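Arginyl-tRNA synthetase, putative (Plasmodium falciparum, PDB 5JLD) probably joins L-arginine to its cognate tRNA at the expense of ATP, as a monomeric class I aminoacyl-tRNA synthetase of the malaria parasite. Local coordinates at residues D159-V164 with K531-H536; I448-L453 with Y541-T546; K24-I29 with K59-E64. All coordinates share one frame; numbering follows the deposited sequence.

Interaction 1. Residues D159-V164 with K531-H536; sequences DSICRV and KNMLVH
Ile161 sends CG1 beside its backbone N (chi1 -68°), which leaves CG2 anti to that N, beside the carbonyl carbon; Met533 is met by both branches, Val535 by CG1 alone. CG2 of Ile161 rests 4.0 Å from SD of Met533, while CG1 of Ile161 lies 3.9 Å from CG1 of Val535. Both pairs of side chains cross at about a right angle. Met533 is the first residue to leave helical backbone angles, with positive phi; its chi1 (-72°) and chi2 (-62°) together bring the sulfur to the isoleucine, whose CD1 is also near it. Ile161 sits on helix 149-167, which packs on the parallel sheet of the class I catalytic core. Strand 343-349 of that sheet supplies Ile345, which touches both Ile161 and Met533, so this turn of the anticodon-binding region packs by apolar contact on the Rossmann-type catalytic core. The turn on the 531-536 side is an Asx turn: OD1 of Asn532 accepts from N of Leu534 at 3.0 Å. On the helix, Arg163 NE reaches back one turn to OD2 of Asp159 at 2.8 Å, meeting the carboxylate on its syn side, and Asp159 OD1 has a further partner in Arg174.

Interaction 2. Residues I448-L453 with Y541-T546; sequences IKYFDL and YMYDLT
Tyr450 reaches from helix 436-453 to Met542 and Tyr543 on helix 536-556, a helix-to-helix contact that ties the catalytic region to the helical DALR-type anticodon-binding domain. The two backbones stay well apart, with 10.3 Å between CA of Tyr450 and CA of Tyr543, so long side chains must span the gap. Tyr450 does this with CG anti to its backbone N (chi1 -179°), which carries the ring toward helix 536-556. Met542 is likewise extended through chi1 and chi2 and bends only at chi3 (59°), turning its terminal methyl back to the tyrosine. CE of Met542 then lies 3.5 Å from CE1 of Tyr450 and almost as near to CD1, approaching the ring obliquely. Leu578, Cys581 and Met582 of helix 564-584 also pack on Met542, placing the methionine among three helices. The phenol end of Tyr450 is buried, but its oxygen is satisfied by a hydrogen bond with OD1 of Asn474, whose residue also touches Tyr543. One turn further along helix 536-556, Thr546 OG1 donates to O of Tyr543 at 2.7 Å, in the carbonyl plane. Beyond the Tyr450 ring, its OH meets the root of the other tyrosine, 3.7 Å from CB of Tyr543.

Interaction 3. Residues K24-I29 with K59-E64; sequences KCFPSI and KELNYE
Two loops of the N-terminal domain of arginyl-tRNA synthetase come together here: the exit from helix 10-25 and the connection between helices 49-57 and 66-75. Phe26, the first residue to leave helical backbone angles, carries the first side of the contact; Leu61 and Tyr63 carry the other. With CG beside its backbone N (chi1 -49°), the phenylalanine ring leans across to the second loop and offers CE1 to both partners. CD1 of Leu61 stands 3.9 Å from CE1 of Phe26, coming in obliquely, with CD1 of the phenylalanine only slightly more distant. CE2 of Tyr63 is 4.1 Å from the same CE1 and lies at the edge of the Phe26 ring, near its plane; the two aromatic side chains approach from opposite directions. Leu61 is held in a type I beta turn running from Lys59 to Asn62, closed by a weak bond from N of Asn62 to O of Lys59, and this turn brings the leucine round to the phenylalanine. Behind the contact, CB of Cys25 sits 3.5 Å above one face of the Phe26 ring, shifted toward its rim, and Ile53 of helix 49-57 also touches the phenylalanine. Tyr63 is backed by Lys68, Ile69 and Phe72 of helix 66-75, and Phe72 touches Cys25 as well, so the two sides share a neighbour. No hydrogen bond or salt bridge joins the two loops: the contact rests on dispersion between a few apolar groups partly open to solvent, with little directional chemistry to fix the exact spacing.

Interactions 1 and 2 belong to the buried middle of the chain and adjoin one another, their centres 13 Å apart; interaction 3 is a surface contact of the N-terminal domain, about 40 Å from interaction 1 between centres. The first two bind catalytic-region helices to successive parts of the anticodon-binding region, and Leu453 bridges them, its CD2 lying 3.9 Å from CG2 of Val535. By contrast, 24-29 with 59-64 joins loops within a single domain. Interaction 1 is aliphatic groups and a sulfur; interaction 2 sets a methyl against a ring and also buries a phenol oxygen, satisfied by Asn474; interaction 3, two rings and a leucine, stays partly open to solvent.

Interaction 1. Residues D159-V164 with K531-H536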
loop_
_atom_site.group_PDB
_atom_site.type_symbol
_atom_site.label_atom_id
_atom_site.label_comp_id
_atom_site.label_asym_id
_atom_site.label_seq_id
_atom_site.Cartn_x
_atom_site.Cartn_y
_atom_site.Cartn_z
ATOM N N ASP A 159 -4.267 1.835 -4.498
ATOM C CA ASP A 159 -5.125 0.678 -4.534
ATOM C C ASP A 159 -4.540 -0.452 -3.675
ATOM O O ASP A 159 -5.289 -1.124 -2.947
ATOM C CB ASP A 159 -5.364 0.188 -5.961
ATOM C CG ASP A 159 -6.249 -1.039 -5.987
ATOM O OD1 ASP A 159 -7.465 -0.891 -5.695
ATOM O OD2 ASP A 159 -5.721 -2.158 -6.232
ATOM N N SER A 160 -3.223 -0.662 -3.747
ATOM C CA SER A 160 -2.618 -1.686 -2.870
ATOM C C SER A 160 -2.886 -1.413 -1.386
ATOM O O SER A 160 -3.317 -2.309 -0.642
ATOM C CB SER A 160 -1.101 -1.805 -3.111
ATOM O OG SER A 160 -0.648 -3.027 -2.557
ATOM N N ILE A 161 -2.669 -0.172 -0.962
ATOM C CA ILE A 161 -2.958 0.198 0.429
ATOM C C ILE A 161 -4.423 -0.084 0.832
ATOM O O ILE A 161 -4.712 -0.655 1.923
ATOM C CB ILE A 161 -2.607 1.685 0.655
ATOM C CG1 ILE A 161 -1.079 1.841 0.557
ATOM C CG2 ILE A 161 -3.164 2.199 2.009
ATOM C CD1 ILE A 161 -0.556 3.279 0.461
ATOM N N CYS A 162 -5.349 0.281 -0.062
ATOM C CA CYS A 162 -6.759 0.009 0.208
ATOM C C CYS A 162 -7.008 -1.486 0.370
ATOM O O CYS A 162 -7.726 -1.905 1.265
ATOM C CB CYS A 162 -7.651 0.554 -0.908
ATOM S SG CYS A 162 -7.662 2.381 -0.950
ATOM N N ARG A 163 -6.444 -2.272 -0.539
ATOM C CA ARG A 163 -6.647 -3.701 -0.515
ATOM C C ARG A 163 -6.084 -4.260 0.807
ATOM O O ARG A 163 -6.640 -5.201 1.367
ATOM C CB ARG A 163 -5.977 -4.371 -1.719
ATOM C CG ARG A 163 -6.596 -4.084 -3.072
ATOM C CD ARG A 163 -6.149 -5.131 -4.119
ATOM N NE ARG A 163 -6.547 -4.774 -5.479
ATOM C CZ ARG A 163 -6.751 -5.645 -6.471
ATOM N NH1 ARG A 163 -6.584 -6.943 -6.269
ATOM N NH2 ARG A 163 -7.113 -5.209 -7.682
ATOM N N VAL A 164 -5.007 -3.654 1.307
ATOM C CA VAL A 164 -4.435 -4.078 2.582
ATOM C C VAL A 164 -5.447 -3.849 3.691
ATOM O O VAL A 164 -5.746 -4.767 4.447
ATOM C CB VAL A 164 -3.116 -3.346 2.912
ATOM C CG1 VAL A 164 -2.772 -3.492 4.383
ATOM C CG2 VAL A 164 -1.974 -3.881 2.049
ATOM N N LYS A 531 2.604 1.208 10.075
ATOM C CA LYS A 531 3.494 2.204 10.657
ATOM C C LYS A 531 4.136 3.130 9.618
ATOM O O LYS A 531 4.289 4.317 9.863
ATOM C CB LYS A 531 4.591 1.508 11.477
ATOM C CG LYS A 531 4.044 0.773 12.703
ATOM C CD LYS A 531 5.111 -0.028 13.423
ATOM C CE LYS A 531 6.120 0.881 14.104
ATOM N NZ LYS A 531 7.074 0.107 14.953
ATOM N N ASN A 532 4.528 2.597 8.468
ATOM C CA ASN A 532 5.294 3.418 7.526
ATOM C C ASN A 532 4.787 3.383 6.078
ATOM O O ASN A 532 5.326 4.074 5.218
ATOM C CB ASN A 532 6.796 3.015 7.574
ATOM C CG ASN A 532 7.041 1.530 7.278
ATOM O OD1 ASN A 532 6.309 0.888 6.520
ATOM N ND2 ASN A 532 8.096 0.983 7.880
ATOM N N MET A 533 3.774 2.558 5.811
ATOM C CA MET A 533 3.184 2.457 4.469
ATOM C C MET A 533 4.181 2.105 3.377
ATOM O O MET A 533 3.983 2.479 2.230
ATOM C CB MET A 533 2.483 3.772 4.093
ATOM C CG MET A 533 1.185 4.016 4.853
ATOM S SD MET A 533 -0.044 2.751 4.517
ATOM C CE MET A 533 -0.766 2.646 6.154
ATOM N N LEU A 534 5.242 1.372 3.710
ATOM C CA LEU A 534 6.176 0.944 2.674
ATOM C C LEU A 534 5.763 -0.431 2.141
ATOM O O LEU A 534 6.167 -1.476 2.682
ATOM C CB LEU A 534 7.615 0.930 3.205
ATOM C CG LEU A 534 8.078 2.269 3.791
ATOM C CD1 LEU A 534 9.417 2.135 4.537
ATOM C CD2 LEU A 534 8.166 3.332 2.706
ATOM N N VAL A 535 4.966 -0.424 1.068
ATOM C CA VAL A 535 4.356 -1.648 0.556
ATOM C C VAL A 535 5.340 -2.498 -0.243
ATOM O O VAL A 535 5.038 -3.657 -0.561
ATOM C CB VAL A 535 3.121 -1.351 -0.342
ATOM C CG1 VAL A 535 2.249 -0.220 0.259
ATOM C CG2 VAL A 535 3.570 -0.994 -1.740
ATOM N N HIS A 536 6.500 -1.937 -0.598
ATOM C CA HIS A 536 7.502 -2.749 -1.295
ATOM C C HIS A 536 7.948 -3.923 -0.386
ATOM O O HIS A 536 8.261 -5.015 -0.882
ATOM C CB HIS A 536 8.703 -1.907 -1.761
ATOM C CG HIS A 536 9.619 -1.462 -0.664
ATOM N ND1 HIS A 536 9.445 -0.270 0.020
ATOM C CD2 HIS A 536 10.742 -2.022 -0.156
ATOM C CE1 HIS A 536 10.408 -0.133 0.910
ATOM N NE2 HIS A 536 11.214 -1.179 0.824
#

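Interaction 2. Residues I448-L453 with Y541-T546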
loop_
_atom_site.group_PDB
_atom_site.type_symbol
_atom_site.label_atom_id
_atom_site.label_comp_id
_atom_site.label_asym_id
_atom_site.label_seq_id
_atom_site.Cartn_x
_atom_site.Cartn_y
_atom_site.Cartn_z
ATOM N N ILE A 448 3.296 -4.620 -14.675
ATOM C CA ILE A 448 3.398 -3.191 -14.377
ATOM C C ILE A 448 3.234 -2.930 -12.884
ATOM O O ILE A 448 4.052 -2.206 -12.257
ATOM C CB ILE A 448 2.328 -2.372 -15.168
ATOM C CG1 ILE A 448 2.680 -2.311 -16.659
ATOM C CG2 ILE A 448 2.167 -0.965 -14.595
ATOM C CD1 ILE A 448 1.719 -1.456 -17.491
ATOM N N LYS A 449 2.182 -3.520 -12.308
ATOM C CA LYS A 449 1.896 -3.275 -10.890
ATOM C C LYS A 449 3.034 -3.752 -10.004
ATOM O O LYS A 449 3.475 -3.006 -9.117
ATOM C CB LYS A 449 0.577 -3.934 -10.459
ATOM C CG LYS A 449 -0.668 -3.286 -11.083
ATOM C CD LYS A 449 -1.936 -3.807 -10.443
ATOM C CE LYS A 449 -3.204 -3.283 -11.130
ATOM N NZ LYS A 449 -4.405 -3.748 -10.358
ATOM N N TYR A 450 3.504 -4.984 -10.234
ATOM C CA TYR A 450 4.608 -5.524 -9.428
ATOM C C TYR A 450 5.881 -4.712 -9.585
ATOM O O TYR A 450 6.533 -4.383 -8.592
ATOM C CB TYR A 450 4.932 -6.986 -9.779
ATOM C CG TYR A 450 6.050 -7.523 -8.908
ATOM C CD1 TYR A 450 5.795 -7.932 -7.599
ATOM C CD2 TYR A 450 7.360 -7.606 -9.381
ATOM C CE1 TYR A 450 6.799 -8.410 -6.787
ATOM C CE2 TYR A 450 8.383 -8.089 -8.575
ATOM C CZ TYR A 450 8.094 -8.494 -7.279
ATOM O OH TYR A 450 9.092 -8.968 -6.462
ATOM N N PHE A 451 6.228 -4.383 -10.828
ATOM C CA PHE A 451 7.486 -3.703 -11.083
ATOM C C PHE A 451 7.457 -2.361 -10.396
ATOM O O PHE A 451 8.480 -1.907 -9.892
ATOM C CB PHE A 451 7.760 -3.525 -12.574
ATOM C CG PHE A 451 9.213 -3.272 -12.896
ATOM C CD1 PHE A 451 10.143 -4.309 -12.861
ATOM C CD2 PHE A 451 9.655 -1.996 -13.232
ATOM C CE1 PHE A 451 11.491 -4.081 -13.168
ATOM C CE2 PHE A 451 10.994 -1.758 -13.540
ATOM C CZ PHE A 451 11.916 -2.802 -13.506
ATOM N N ASP A 452 6.292 -1.724 -10.349
ATOM C CA ASP A 452 6.254 -0.472 -9.605
ATOM C C ASP A 452 6.327 -0.702 -8.086
ATOM O O ASP A 452 7.137 -0.087 -7.397
ATOM C CB ASP A 452 5.002 0.334 -9.945
ATOM C CG ASP A 452 5.092 1.763 -9.440
ATOM O OD1 ASP A 452 5.066 1.946 -8.192
ATOM O OD2 ASP A 452 5.200 2.692 -10.294
ATOM N N LEU A 453 5.478 -1.576 -7.562
ATOM C CA LEU A 453 5.365 -1.704 -6.110
ATOM C C LEU A 453 6.607 -2.326 -5.465
ATOM O O LEU A 453 6.820 -2.143 -4.275
ATOM C CB LEU A 453 4.116 -2.514 -5.728
ATOM C CG LEU A 453 2.782 -1.825 -6.077
ATOM C CD1 LEU A 453 1.587 -2.612 -5.541
ATOM C CD2 LEU A 453 2.753 -0.383 -5.555
ATOM N N TYR A 541 8.446 -9.562 0.453
ATOM C CA TYR A 541 8.024 -10.709 1.238
ATOM C C TYR A 541 7.599 -11.784 0.272
ATOM O O TYR A 541 7.981 -12.969 0.395
ATOM C CB TYR A 541 6.875 -10.335 2.177
ATOM C CG TYR A 541 6.255 -11.526 2.866
ATOM C CD1 TYR A 541 6.799 -12.022 4.047
ATOM C CD2 TYR A 541 5.140 -12.165 2.332
ATOM C CE1 TYR A 541 6.241 -13.111 4.684
ATOM C CE2 TYR A 541 4.578 -13.265 2.965
ATOM C CZ TYR A 541 5.140 -13.733 4.144
ATOM O OH TYR A 541 4.601 -14.820 4.797
ATOM N N MET A 542 6.874 -11.330 -0.748
ATOM C CA MET A 542 6.229 -12.251 -1.649
ATOM C C MET A 542 7.309 -12.931 -2.436
ATOM O O MET A 542 7.298 -14.154 -2.595
ATOM C CB MET A 542 5.237 -11.532 -2.573
ATOM C CG MET A 542 4.461 -12.506 -3.436
ATOM S SD MET A 542 3.284 -11.697 -4.537
ATOM C CE MET A 542 4.395 -10.644 -5.471
ATOM N N TYR A 543 8.261 -12.126 -2.897
ATOM C CA TYR A 543 9.383 -12.647 -3.655
ATOM C C TYR A 543 10.084 -13.680 -2.781
ATOM O O TYR A 543 10.388 -14.798 -3.234
ATOM C CB TYR A 543 10.345 -11.523 -4.071
ATOM C CG TYR A 543 11.503 -11.995 -4.928
ATOM C CD1 TYR A 543 11.327 -12.246 -6.285
ATOM C CD2 TYR A 543 12.768 -12.188 -4.384
ATOM C CE1 TYR A 543 12.368 -12.678 -7.077
ATOM C CE2 TYR A 543 13.834 -12.632 -5.174
ATOM C CZ TYR A 543 13.622 -12.875 -6.519
ATOM O OH TYR A 543 14.655 -13.302 -7.317
ATOM N N ASP A 544 10.284 -13.341 -1.510
ATOM C CA ASP A 544 11.088 -14.242 -0.700
ATOM C C ASP A 544 10.290 -15.516 -0.552
ATOM O O ASP A 544 10.864 -16.611 -0.627
ATOM C CB ASP A 544 11.471 -13.615 0.640
ATOM C CG ASP A 544 12.403 -12.414 0.463
ATOM O OD1 ASP A 544 12.964 -12.244 -0.654
ATOM O OD2 ASP A 544 12.582 -11.636 1.422
ATOM N N LEU A 545 8.958 -15.381 -0.482
ATOM C CA LEU A 545 8.133 -16.564 -0.307
ATOM C C LEU A 545 8.422 -17.527 -1.454
ATOM O O LEU A 545 8.658 -18.728 -1.242
ATOM C CB LEU A 545 6.660 -16.211 -0.249
ATOM C CG LEU A 545 5.710 -17.406 -0.203
ATOM C CD1 LEU A 545 6.008 -18.283 1.004
ATOM C CD2 LEU A 545 4.258 -16.909 -0.176
ATOM N N THR A 546 8.501 -16.980 -2.659
ATOM C CA THR A 546 8.673 -17.840 -3.809
ATOM C C THR A 546 10.039 -18.511 -3.714
ATOM O O THR A 546 10.131 -19.733 -3.859
ATOM C CB THR A 546 8.489 -17.064 -5.154
ATOM O OG1 THR A 546 9.637 -16.257 -5.431
ATOM C CG2 THR A 546 7.235 -16.179 -5.091
#

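Interaction 3. Residues K24-I29 with K59-E64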
loop_
_atom_site.group_PDB
_atom_site.type_symbol
_atom_site.label_atom_id
_atom_site.label_comp_id
_atom_site.label_asym_id
_atom_site.label_seq_id
_atom_site.Cartn_x
_atom_site.Cartn_y
_atom_site.Cartn_z
ATOM N N LYS A 24 12.266 -7.194 34.265
ATOM C CA LYS A 24 12.614 -8.028 35.414
ATOM C C LYS A 24 14.090 -7.835 35.814
ATOM O O LYS A 24 14.430 -7.759 37.005
ATOM C CB LYS A 24 12.325 -9.492 35.083
ATOM C CG LYS A 24 12.364 -10.455 36.264
ATOM C CD LYS A 24 11.990 -11.871 35.823
ATOM C CE LYS A 24 12.420 -12.918 36.849
ATOM N NZ LYS A 24 12.401 -14.303 36.277
ATOM N N CYS A 25 14.960 -7.751 34.808
ATOM C CA CYS A 25 16.389 -7.540 35.025
ATOM C C CYS A 25 16.676 -6.186 35.652
ATOM O O CYS A 25 17.481 -6.073 36.569
ATOM C CB CYS A 25 17.160 -7.635 33.708
ATOM S SG CYS A 25 17.317 -9.280 33.059
ATOM N N PHE A 26 16.025 -5.158 35.122
ATOM C CA PHE A 26 16.275 -3.804 35.570
ATOM C C PHE A 26 14.953 -3.083 35.863
ATOM O O PHE A 26 14.496 -2.277 35.059
ATOM C CB PHE A 26 17.100 -3.067 34.514
ATOM C CG PHE A 26 18.312 -3.846 34.040
ATOM C CD1 PHE A 26 19.431 -3.978 34.858
ATOM C CD2 PHE A 26 18.331 -4.443 32.786
ATOM C CE1 PHE A 26 20.555 -4.692 34.436
ATOM C CE2 PHE A 26 19.445 -5.160 32.353
ATOM C CZ PHE A 26 20.559 -5.286 33.183
ATOM N N PRO A 27 14.341 -3.382 37.025
ATOM C CA PRO A 27 12.976 -2.943 37.378
ATOM C C PRO A 27 12.696 -1.462 37.155
ATOM O O PRO A 27 11.621 -1.118 36.654
ATOM C CB PRO A 27 12.876 -3.290 38.864
ATOM C CG PRO A 27 13.799 -4.463 39.035
ATOM C CD PRO A 27 14.935 -4.247 38.067
ATOM N N SER A 28 13.649 -0.600 37.498
ATOM C CA SER A 28 13.447 0.838 37.368
ATOM C C SER A 28 14.182 1.377 36.144
ATOM O O SER A 28 14.970 2.318 36.241
ATOM C CB SER A 28 13.911 1.547 38.644
ATOM O OG SER A 28 13.852 2.956 38.520
ATOM N N ILE A 29 13.917 0.776 34.986
ATOM C CA ILE A 29 14.544 1.204 33.741
ATOM C C ILE A 29 13.477 1.565 32.721
ATOM O O ILE A 29 12.395 0.978 32.706
ATOM C CB ILE A 29 15.487 0.103 33.159
ATOM C CG1 ILE A 29 16.625 0.717 32.344
ATOM C CG2 ILE A 29 14.717 -0.925 32.321
ATOM C CD1 ILE A 29 17.581 -0.324 31.775
ATOM N N LYS A 59 28.893 1.092 33.035
ATOM C CA LYS A 59 29.929 1.333 34.035
ATOM C C LYS A 59 29.320 1.373 35.431
ATOM O O LYS A 59 29.922 0.904 36.394
ATOM C CB LYS A 59 30.679 2.637 33.746
ATOM N N GLU A 60 28.118 1.933 35.525
ATOM C CA GLU A 60 27.381 2.013 36.781
ATOM C C GLU A 60 27.224 0.655 37.446
ATOM O O GLU A 60 27.707 0.426 38.557
ATOM C CB GLU A 60 25.997 2.604 36.541
ATOM C CG GLU A 60 25.888 4.094 36.727
ATOM C CD GLU A 60 24.517 4.601 36.321
ATOM O OE1 GLU A 60 23.546 4.363 37.069
ATOM O OE2 GLU A 60 24.407 5.213 35.239
ATOM N N LEU A 61 26.547 -0.246 36.741
ATOM C CA LEU A 61 26.162 -1.540 37.288
ATOM C C LEU A 61 27.298 -2.565 37.260
ATOM O O LEU A 61 27.060 -3.770 37.357
ATOM C CB LEU A 61 24.950 -2.077 36.526
ATOM C CG LEU A 61 23.834 -1.056 36.282
ATOM C CD1 LEU A 61 22.716 -1.652 35.423
ATOM C CD2 LEU A 61 23.278 -0.494 37.590
ATOM N N ASN A 62 28.526 -2.075 37.110
ATOM C CA ASN A 62 29.727 -2.898 37.229
ATOM C C ASN A 62 29.771 -4.132 36.318
ATOM O O ASN A 62 30.353 -5.155 36.688
ATOM C CB ASN A 62 29.898 -3.335 38.686
ATOM N N TYR A 63 29.158 -4.038 35.137
ATOM C CA TYR A 63 29.245 -5.096 34.128
ATOM C C TYR A 63 30.518 -4.936 33.302
ATOM O O TYR A 63 30.889 -3.820 32.941
ATOM C CB TYR A 63 28.013 -5.079 33.214
ATOM C CG TYR A 63 26.791 -5.726 33.831
ATOM C CD1 TYR A 63 26.742 -7.096 34.042
ATOM C CD2 TYR A 63 25.696 -4.966 34.213
ATOM C CE1 TYR A 63 25.633 -7.695 34.615
ATOM C CE2 TYR A 63 24.577 -5.554 34.785
ATOM C CZ TYR A 63 24.555 -6.923 34.987
ATOM O OH TYR A 63 23.457 -7.527 35.559
ATOM N N GLU A 64 31.190 -6.047 33.008
ATOM C CA GLU A 64 32.467 -6.003 32.287
ATOM C C GLU A 64 32.304 -5.700 30.794
ATOM O O GLU A 64 33.219 -5.171 30.154
ATOM C CB GLU A 64 33.222 -7.324 32.458
ATOM C CG GLU A 64 33.794 -7.566 33.840
ATOM C CD GLU A 64 34.421 -8.947 33.957
ATOM O OE1 GLU A 64 35.226 -9.170 34.887
ATOM O OE2 GLU A 64 34.101 -9.813 33.115
#